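Local coordinates for RabGDI protein (Plasmodium falciparum 3D7, PDB 3P1W) that probably binds prenylated Rab GTPases in their GDP-bound form as a GDP-dissociation inhibitor, holding back nucleotide release and keeping them soluble, at residues K45-D50 and T272-K277; N166-V171 and E231-Y236. All blocks are in the same frame, centred on the assembly; numbering follows the deposited sequence.

Contact 1: residues K45-D50 and T272-K277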
loop_
_atom_site.group_PDB
_atom_site.type_symbol
_atom_site.label_atom_id
_atom_site.label_comp_id
_atom_site.label_asym_id
_atom_site.label_seq_id
_atom_site.Cartn_x
_atom_site.Cartn_y
_atom_site.Cartn_z
ATOM N N LYS A 45 -24.387 -11.208 -7.546
ATOM C CA LYS A 45 -24.231 -12.616 -7.177
ATOM C C LYS A 45 -22.828 -13.065 -7.579
ATOM O O LYS A 45 -22.481 -13.026 -8.758
ATOM C CB LYS A 45 -25.288 -13.488 -7.871
ATOM C CG LYS A 45 -25.099 -14.987 -7.597
ATOM C CD LYS A 45 -26.292 -15.852 -7.972
ATOM C CE LYS A 45 -26.054 -17.270 -7.468
ATOM N NZ LYS A 45 -27.014 -18.237 -8.039
ATOM N N ILE A 46 -22.034 -13.494 -6.598
ATOM C CA ILE A 46 -20.619 -13.770 -6.821
ATOM C C ILE A 46 -20.186 -15.111 -6.244
ATOM O O ILE A 46 -20.817 -15.646 -5.323
ATOM C CB ILE A 46 -19.702 -12.655 -6.202
ATOM C CG1 ILE A 46 -19.710 -12.691 -4.663
ATOM C CG2 ILE A 46 -20.123 -11.280 -6.691
ATOM C CD1 ILE A 46 -18.738 -11.672 -3.990
ATOM N N LEU A 47 -19.085 -15.620 -6.788
ATOM C CA LEU A 47 -18.392 -16.796 -6.271
ATOM C C LEU A 47 -16.917 -16.397 -6.195
ATOM O O LEU A 47 -16.397 -15.830 -7.156
ATOM C CB LEU A 47 -18.541 -17.963 -7.226
ATOM C CG LEU A 47 -17.816 -19.273 -6.875
ATOM C CD1 LEU A 47 -18.256 -19.830 -5.521
ATOM C CD2 LEU A 47 -18.029 -20.328 -7.973
ATOM N N VAL A 48 -16.261 -16.711 -5.079
ATOM C CA VAL A 48 -14.828 -16.395 -4.895
ATOM C C VAL A 48 -14.068 -17.698 -4.699
ATOM O O VAL A 48 -14.416 -18.474 -3.789
ATOM C CB VAL A 48 -14.628 -15.460 -3.680
ATOM C CG1 VAL A 48 -13.135 -15.097 -3.502
ATOM C CG2 VAL A 48 -15.490 -14.205 -3.854
ATOM N N LEU A 49 -13.075 -17.952 -5.561
ATOM C CA LEU A 49 -12.318 -19.204 -5.582
ATOM C C LEU A 49 -10.838 -18.935 -5.459
ATOM O O LEU A 49 -10.341 -17.984 -6.067
ATOM C CB LEU A 49 -12.532 -19.936 -6.919
ATOM C CG LEU A 49 -13.995 -20.184 -7.273
ATOM C CD1 LEU A 49 -14.083 -20.912 -8.607
ATOM C CD2 LEU A 49 -14.658 -20.980 -6.168
ATOM N N ASP A 50 -10.131 -19.800 -4.728
ATOM C CA ASP A 50 -8.689 -19.693 -4.577
ATOM C C ASP A 50 -8.073 -21.081 -4.587
ATOM O O ASP A 50 -8.532 -21.993 -3.877
ATOM C CB ASP A 50 -8.365 -18.962 -3.258
ATOM C CG ASP A 50 -6.909 -18.454 -3.178
ATOM O OD1 ASP A 50 -5.982 -19.101 -3.697
ATOM O OD2 ASP A 50 -6.727 -17.371 -2.604
ATOM N N THR A 272 -20.082 -16.866 -1.425
ATOM C CA THR A 272 -19.116 -17.384 -0.466
ATOM C C THR A 272 -17.750 -17.606 -1.087
ATOM O O THR A 272 -17.598 -17.697 -2.321
ATOM C CB THR A 272 -19.541 -18.726 0.194
ATOM O OG1 THR A 272 -18.831 -18.872 1.441
ATOM C CG2 THR A 272 -19.233 -19.928 -0.733
ATOM N N PHE A 273 -16.768 -17.708 -0.199
ATOM C CA PHE A 273 -15.364 -17.842 -0.574
ATOM C C PHE A 273 -15.037 -19.334 -0.485
ATOM O O PHE A 273 -15.610 -20.054 0.358
ATOM C CB PHE A 273 -14.475 -17.056 0.375
ATOM C CG PHE A 273 -14.450 -15.546 0.141
ATOM C CD1 PHE A 273 -15.582 -14.840 -0.255
ATOM C CD2 PHE A 273 -13.288 -14.827 0.392
ATOM C CE1 PHE A 273 -15.547 -13.465 -0.426
ATOM C CE2 PHE A 273 -13.252 -13.431 0.232
ATOM C CZ PHE A 273 -14.383 -12.761 -0.180
ATOM N N MET A 274 -14.167 -19.809 -1.373
ATOM C CA MET A 274 -13.777 -21.209 -1.373
ATOM C C MET A 274 -12.295 -21.363 -1.596
ATOM O O MET A 274 -11.765 -20.937 -2.618
ATOM C CB MET A 274 -14.518 -21.982 -2.472
ATOM C CG MET A 274 -16.029 -21.857 -2.413
ATOM S SD MET A 274 -16.820 -23.050 -3.530
ATOM C CE MET A 274 -16.908 -24.501 -2.460
ATOM N N LEU A 275 -11.637 -22.028 -0.660
ATOM C CA LEU A 275 -10.228 -22.348 -0.794
ATOM C C LEU A 275 -10.059 -23.704 -1.452
ATOM O O LEU A 275 -11.026 -24.443 -1.619
ATOM C CB LEU A 275 -9.552 -22.343 0.579
ATOM C CG LEU A 275 -9.574 -21.000 1.309
ATOM C CD1 LEU A 275 -9.088 -21.168 2.746
ATOM C CD2 LEU A 275 -8.756 -19.945 0.546
ATOM N N ASN A 276 -8.820 -24.034 -1.800
ATOM C CA ASN A 276 -8.481 -25.335 -2.393
ATOM C C ASN A 276 -9.268 -25.673 -3.657
ATOM O O ASN A 276 -9.557 -26.860 -3.928
ATOM C CB ASN A 276 -8.663 -26.454 -1.362
ATOM C CG ASN A 276 -7.844 -26.231 -0.124
ATOM O OD1 ASN A 276 -6.603 -26.192 -0.176
ATOM N ND2 ASN A 276 -8.526 -26.079 1.007
ATOM N N LYS A 277 -9.604 -24.643 -4.432
ATOM C CA LYS A 277 -10.388 -24.799 -5.666
ATOM C C LYS A 277 -9.536 -24.506 -6.885
ATOM O O LYS A 277 -9.260 -23.340 -7.194
ATOM C CB LYS A 277 -11.597 -23.868 -5.647
ATOM C CG LYS A 277 -12.704 -24.302 -4.697
ATOM C CD LYS A 277 -13.310 -25.648 -5.094
ATOM C CE LYS A 277 -14.521 -25.983 -4.245
ATOM N NZ LYS A 277 -14.748 -27.443 -4.230
#

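Contact 2: residues N166-V171 and E231-Y236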
loop_
_atom_site.group_PDB
_atom_site.type_symbol
_atom_site.label_atom_id
_atom_site.label_comp_id
_atom_site.label_asym_id
_atom_site.label_seq_id
_atom_site.Cartn_x
_atom_site.Cartn_y
_atom_site.Cartn_z
ATOM N N ASN A 166 4.696 28.834 6.913
ATOM C CA ASN A 166 3.785 29.678 6.136
ATOM C C ASN A 166 3.043 28.845 5.094
ATOM O O ASN A 166 1.839 29.021 4.871
ATOM C CB ASN A 166 4.543 30.832 5.456
ATOM C CG ASN A 166 5.076 31.870 6.452
ATOM O OD1 ASN A 166 4.458 32.150 7.487
ATOM N ND2 ASN A 166 6.231 32.459 6.127
ATOM N N PHE A 167 3.757 27.908 4.478
ATOM C CA PHE A 167 3.147 27.021 3.500
ATOM C C PHE A 167 2.060 26.166 4.144
ATOM O O PHE A 167 0.952 26.083 3.639
ATOM C CB PHE A 167 4.210 26.146 2.841
ATOM C CG PHE A 167 3.655 25.171 1.858
ATOM C CD1 PHE A 167 3.061 25.620 0.693
ATOM C CD2 PHE A 167 3.728 23.809 2.091
ATOM C CE1 PHE A 167 2.538 24.723 -0.234
ATOM C CE2 PHE A 167 3.210 22.908 1.162
ATOM C CZ PHE A 167 2.610 23.382 0.001
ATOM N N TYR A 168 2.371 25.529 5.265
ATOM C CA TYR A 168 1.374 24.716 5.954
ATOM C C TYR A 168 0.171 25.537 6.429
ATOM O O TYR A 168 -0.960 25.072 6.359
ATOM C CB TYR A 168 1.994 23.949 7.116
ATOM C CG TYR A 168 2.696 22.651 6.718
ATOM C CD1 TYR A 168 2.629 22.135 5.419
ATOM C CD2 TYR A 168 3.364 21.907 7.663
ATOM C CE1 TYR A 168 3.258 20.923 5.090
ATOM C CE2 TYR A 168 3.987 20.720 7.349
ATOM C CZ TYR A 168 3.937 20.220 6.071
ATOM O OH TYR A 168 4.574 19.008 5.793
ATOM N N GLN A 169 0.414 26.745 6.917
ATOM C CA GLN A 169 -0.686 27.638 7.285
ATOM C C GLN A 169 -1.596 27.896 6.084
ATOM O O GLN A 169 -2.813 27.743 6.184
ATOM C CB GLN A 169 -0.160 28.945 7.885
ATOM C CG GLN A 169 0.374 28.780 9.294
ATOM C CD GLN A 169 0.934 30.071 9.859
ATOM O OE1 GLN A 169 0.800 31.130 9.255
ATOM N NE2 GLN A 169 1.564 29.986 11.021
ATOM N N TYR A 170 -0.997 28.242 4.949
ATOM C CA TYR A 170 -1.744 28.442 3.700
ATOM C C TYR A 170 -2.593 27.232 3.322
ATOM O O TYR A 170 -3.792 27.371 3.070
ATOM C CB TYR A 170 -0.784 28.770 2.553
ATOM C CG TYR A 170 -1.451 28.979 1.197
ATOM C CD1 TYR A 170 -2.199 30.129 0.929
ATOM C CD2 TYR A 170 -1.288 28.056 0.174
ATOM C CE1 TYR A 170 -2.794 30.329 -0.329
ATOM C CE2 TYR A 170 -1.874 28.241 -1.076
ATOM C CZ TYR A 170 -2.622 29.386 -1.324
ATOM O OH TYR A 170 -3.192 29.545 -2.571
ATOM N N VAL A 171 -1.978 26.045 3.283
ATOM C CA VAL A 171 -2.697 24.832 2.876
ATOM C C VAL A 171 -3.821 24.514 3.860
ATOM O O VAL A 171 -4.907 24.096 3.468
ATOM C CB VAL A 171 -1.745 23.604 2.775
ATOM C CG1 VAL A 171 -2.527 22.351 2.390
ATOM C CG2 VAL A 171 -0.642 23.874 1.771
ATOM N N GLU A 231 -4.717 19.465 -2.428
ATOM C CA GLU A 231 -5.737 18.612 -1.817
ATOM C C GLU A 231 -5.101 17.450 -1.072
ATOM O O GLU A 231 -5.527 17.085 0.013
ATOM C CB GLU A 231 -6.712 18.061 -2.877
ATOM C CG GLU A 231 -7.676 19.084 -3.444
ATOM C CD GLU A 231 -8.823 19.434 -2.507
ATOM O OE1 GLU A 231 -8.732 19.179 -1.284
ATOM O OE2 GLU A 231 -9.824 19.989 -3.004
ATOM N N ARG A 232 -4.074 16.874 -1.672
ATOM C CA ARG A 232 -3.386 15.732 -1.085
ATOM C C ARG A 232 -2.613 16.123 0.166
ATOM O O ARG A 232 -2.652 15.420 1.179
ATOM C CB ARG A 232 -2.451 15.110 -2.114
ATOM C CG ARG A 232 -3.203 14.373 -3.224
ATOM C CD ARG A 232 -2.288 14.015 -4.348
ATOM N NE ARG A 232 -1.393 12.921 -3.994
ATOM C CZ ARG A 232 -1.697 11.623 -4.097
ATOM N NH1 ARG A 232 -2.882 11.219 -4.549
ATOM N NH2 ARG A 232 -0.800 10.722 -3.747
ATOM N N ILE A 233 -1.916 17.249 0.101
ATOM C CA ILE A 233 -1.197 17.773 1.272
ATOM C C ILE A 233 -2.193 18.107 2.372
ATOM O O ILE A 233 -2.017 17.694 3.513
ATOM C CB ILE A 233 -0.292 18.981 0.917
ATOM C CG1 ILE A 233 0.794 18.531 -0.057
ATOM C CG2 ILE A 233 0.377 19.558 2.183
ATOM C CD1 ILE A 233 1.755 19.624 -0.503
ATOM N N LYS A 234 -3.279 18.797 2.024
ATOM C CA LYS A 234 -4.329 19.071 3.012
ATOM C C LYS A 234 -4.902 17.793 3.620
ATOM O O LYS A 234 -5.116 17.718 4.826
ATOM C CB LYS A 234 -5.464 19.914 2.414
ATOM C CG LYS A 234 -6.282 20.605 3.495
ATOM C CD LYS A 234 -7.263 21.624 2.926
ATOM C CE LYS A 234 -8.364 20.958 2.133
ATOM N NZ LYS A 234 -9.008 19.838 2.888
ATOM N N LEU A 235 -5.127 16.787 2.785
ATOM C CA LEU A 235 -5.650 15.498 3.260
ATOM C C LEU A 235 -4.726 14.819 4.257
ATOM O O LEU A 235 -5.196 14.274 5.256
ATOM C CB LEU A 235 -5.955 14.562 2.088
ATOM C CG LEU A 235 -6.685 13.253 2.438
ATOM C CD1 LEU A 235 -8.155 13.495 2.799
ATOM C CD2 LEU A 235 -6.569 12.269 1.282
ATOM N N TYR A 236 -3.419 14.839 3.988
ATOM C CA TYR A 236 -2.443 14.308 4.928
ATOM C C TYR A 236 -2.602 15.039 6.269
ATOM O O TYR A 236 -2.743 14.426 7.342
ATOM C CB TYR A 236 -1.032 14.531 4.387
ATOM C CG TYR A 236 0.055 13.855 5.163
ATOM C CD1 TYR A 236 0.552 12.605 4.760
ATOM C CD2 TYR A 236 0.611 14.445 6.285
ATOM C CE1 TYR A 236 1.547 11.973 5.477
ATOM C CE2 TYR A 236 1.620 13.825 6.989
ATOM C CZ TYR A 236 2.103 12.590 6.582
ATOM O OH TYR A 236 3.107 11.968 7.305
#

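Contact 1: residues K45-D50 and T272-K277
V48 O takes the N-H of M274 at 2.8 Å and also meets F273 CA at 3.4 Å, so one carbonyl meets both residues of strand 273-274, M274 by a hydrogen bond and F273 by a weaker CA-H...O contact. V48 N in turn donates to T272 O, and D50 N bonds M274 O one step further, giving a parallel register of V48 with F273 and L49 with M274. Past the strand, the chain turns at N276 and brings K277 N back onto D50 O (2.9 Å) by a straight N-H...O (170°) from above the carbonyl plane. V48 and F273 lie side by side: V48 CG1, anti to the backbone N (chi1 -179°), makes a CH-pi contact 3.8 Å above the centre of the F273 ring, while V48 CG2 meets F273 CE1 at 3.5 Å. Helices 30-41 and 257-268 cover this face. On the other, L49 CD2 rests 3.8 Å from M274 CB, and L47 CD1 touches M274 SD at 4.0 Å. D50 OD2 bonds T28 OG1, in the loop after strand 20-26. With helix 30-41 between strands 20-26 and 46-49, this is a beta-alpha-beta crossover, consistent with the Rossmann-like fold that Rab GDIs share with dinucleotide-binding proteins, extended by strand 273-274.

Contact 2: residues N166-V171 and E231-Y236
V171 and I233 carry most of this buried contact, K234 adds its aliphatic part, and no hydrogen bond crosses. V171 points its CB toward helix 226-243, and its CG1, anti to the backbone N (chi1 178°), reaches the opposing backbone: it lies 3.7 Å from K234 N and 3.8 Å from K234 CB. The same methyl meets I233 CG2 at 4.0 Å, so a single branch of the valine touches two consecutive residues of the other helix. I233 in turn uses both branches of its side chain. CG2 is near V171 and, more distantly, Y168 CE1, whereas CD1, carried outward by an extended chi2 of 180°, comes in the plane of the F167 ring at its edge, 3.9 Å from F167 CZ. The two side chains cross at about a right angle. One face of that ring is covered from within its own helix by V171 CG2, 3.7 Å above the plane and offset toward the rim, so V171 and I233 hold F167 from a face and an edge. K234 lays CD 3.5 Å from V171 O; its chain then bends, leading NZ away to a weak hydrogen bond with Q238 OE1. The segment axes approach to 10.3 Å and are nearly perpendicular. Helix 203-213 closes on the group, with L209 against F167 and Y168 and V213 against Y168 and I233; helix 192-198 packs on F167, and Y168 OH bonds P144 O, just beyond strand 138-142.

Overall arrangement
Contacts 1 and 2 lie on opposite sides of the chain's centre, with centres about 44 Å apart and nearest atoms about 26 Å apart, and share no helix or strand. Along the sequence, 166-171 and 231-236 fall inside the loop that contact 1 closes. Contact 1 is partly buried at the edge of a mixed sheet, through a parallel strand pair whose backbone hydrogen bonds set the register while side chains pack on two faces. Contact 2 is buried among helices and is made by aliphatic and aromatic side chains packing on one another and on the opposing backbone, with no hydrogen bond across. One thus belongs to the Rossmann-like part, the other to a helical part consistent with the smaller domain of Rab GDIs.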